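Protease Do-like 2, chloroplastic (Arabidopsis thaliana, PDB 4FLN) is a chloroplast serine protease that carries out the primary cleavage of the photodamaged D1 protein of photosystem II. Local coordinates at residues L87-H91 / V214-V218. Sequence-based numbering, arbitrary orientation.
Sequences LTNAH and VAFQV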
loop_
_atom_site.group_PDB
_atom_site.type_symbol
_atom_site.label_atom_id
_atom_site.label_comp_id
_atom_site.label_asym_id
_atom_site.label_seq_id
_atom_site.Cartn_x
_atom_site.Cartn_y
_atom_site.Cartn_z
ATOM N N LEU B 87 -23.790 25.528 -24.940
ATOM C CA LEU B 87 -22.961 24.376 -25.269
ATOM C C LEU B 87 -22.344 23.810 -24.000
ATOM O O LEU B 87 -21.951 24.559 -23.114
ATOM C CB LEU B 87 -21.856 24.810 -26.234
ATOM C CG LEU B 87 -21.199 23.759 -27.120
ATOM C CD1 LEU B 87 -22.209 22.718 -27.542
ATOM C CD2 LEU B 87 -20.610 24.444 -28.338
ATOM N N THR B 88 -22.255 22.492 -23.909
ATOM C CA THR B 88 -21.567 21.872 -22.781
ATOM C C THR B 88 -21.087 20.460 -23.089
ATOM O O THR B 88 -21.247 19.972 -24.195
ATOM C CB THR B 88 -22.440 21.859 -21.511
ATOM O OG1 THR B 88 -21.620 21.553 -20.378
ATOM C CG2 THR B 88 -23.551 20.823 -21.621
ATOM N N ASN B 89 -20.469 19.814 -22.110
ATOM C CA ASN B 89 -20.129 18.410 -22.252
ATOM C C ASN B 89 -21.354 17.572 -21.944
ATOM O O ASN B 89 -22.200 17.972 -21.147
ATOM C CB ASN B 89 -18.986 18.019 -21.324
ATOM C CG ASN B 89 -17.659 18.524 -21.807
ATOM O OD1 ASN B 89 -16.935 19.202 -21.079
ATOM N ND2 ASN B 89 -17.330 18.211 -23.047
ATOM N N ALA B 90 -21.467 16.413 -22.575
ATOM C CA ALA B 90 -22.623 15.582 -22.321
ATOM C C ALA B 90 -22.542 14.999 -20.911
ATOM O O ALA B 90 -23.553 14.847 -20.238
ATOM C CB ALA B 90 -22.732 14.509 -23.358
ATOM N N HIS B 91 -21.329 14.706 -20.455
ATOM C CA HIS B 91 -21.146 14.106 -19.137
ATOM C C HIS B 91 -21.572 15.053 -18.012
ATOM O O HIS B 91 -21.911 14.611 -16.914
ATOM C CB HIS B 91 -19.717 13.576 -18.940
ATOM C CG HIS B 91 -18.731 14.608 -18.474
ATOM N ND1 HIS B 91 -17.673 15.033 -19.248
ATOM C CD2 HIS B 91 -18.628 15.278 -17.300
ATOM C CE1 HIS B 91 -16.968 15.925 -18.577
ATOM N NE2 HIS B 91 -17.522 16.090 -17.390
ATOM N N VAL B 214 -14.216 23.010 -26.992
ATOM C CA VAL B 214 -14.810 22.873 -25.665
ATOM C C VAL B 214 -13.839 22.130 -24.762
ATOM O O VAL B 214 -13.234 21.147 -25.186
ATOM C CB VAL B 214 -16.144 22.100 -25.740
ATOM C CG1 VAL B 214 -16.669 21.756 -24.348
ATOM C CG2 VAL B 214 -17.166 22.900 -26.517
ATOM N N ALA B 215 -13.675 22.598 -23.527
ATOM C CA ALA B 215 -12.756 21.937 -22.598
ATOM C C ALA B 215 -13.338 20.603 -22.177
ATOM O O ALA B 215 -14.552 20.456 -22.105
ATOM C CB ALA B 215 -12.470 22.806 -21.377
ATOM N N PHE B 216 -12.463 19.633 -21.926
ATOM C CA PHE B 216 -12.880 18.295 -21.531
ATOM C C PHE B 216 -12.011 17.737 -20.404
ATOM O O PHE B 216 -10.802 17.582 -20.567
ATOM C CB PHE B 216 -12.848 17.368 -22.749
ATOM C CG PHE B 216 -13.069 15.921 -22.422
ATOM C CD1 PHE B 216 -14.347 15.422 -22.261
ATOM C CD2 PHE B 216 -11.993 15.054 -22.288
ATOM C CE1 PHE B 216 -14.549 14.082 -21.962
ATOM C CE2 PHE B 216 -12.186 13.716 -21.991
ATOM C CZ PHE B 216 -13.465 13.229 -21.830
ATOM N N GLN B 217 -12.633 17.452 -19.262
ATOM C CA GLN B 217 -11.950 16.826 -18.135
ATOM C C GLN B 217 -12.872 15.855 -17.396
ATOM O O GLN B 217 -13.987 16.217 -17.010
ATOM C CB GLN B 217 -11.436 17.897 -17.174
ATOM C CG GLN B 217 -10.753 17.355 -15.924
ATOM C CD GLN B 217 -9.474 16.593 -16.232
ATOM O OE1 GLN B 217 -9.455 15.362 -16.229
ATOM N NE2 GLN B 217 -8.396 17.328 -16.498
ATOM N N VAL B 218 -12.383 14.637 -17.175
ATOM C CA VAL B 218 -13.169 13.560 -16.568
ATOM C C VAL B 218 -13.720 13.823 -15.158
ATOM O O VAL B 218 -14.935 13.902 -14.972
ATOM C CB VAL B 218 -12.385 12.231 -16.556
ATOM C CG1 VAL B 218 -11.014 12.424 -15.916
ATOM C CG2 VAL B 218 -13.176 11.155 -15.824
#
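Chymotrypsin-like proteases place their active site in the cleft between two six-stranded antiparallel beta-barrels, and this contact illustrates the principle. Strand 85-88 of the first barrel leads on to H91, by similarity the histidine of the catalytic triad, while strand 211-216 belongs to the second barrel. The two segments run almost the same way, 13° apart, yet no hydrogen bond joins them; side chains of 87-91 meet side chains and carbonyl oxygens of 214-218. V214 gives up the most surface. V214 CG2 lies 4.2 Å from L87 CG, a buried apolar contact between the two barrels, and V214 CG1 packs 3.8 Å from N89 ND2. That amide nitrogen is not idle, since it donates to the carbonyl of D122, the presumed triad aspartate, and it also sits at the edge of the F216 ring. Further along, H91 lies against F216 and Q217. F216 CE1 approaches H91 ND1 obliquely at 4.2 Å, while the backbone amide of H91 is hydrogen-bonded to D122 OD1. S200, the probable nucleophile, touches both N89 and H91, so this end of the interface lies beside the triad. The imidazole carbon H91 CE1 lies 3.4 Å from Q217 O, itself weakly hydrogen-bonded to S200 OG.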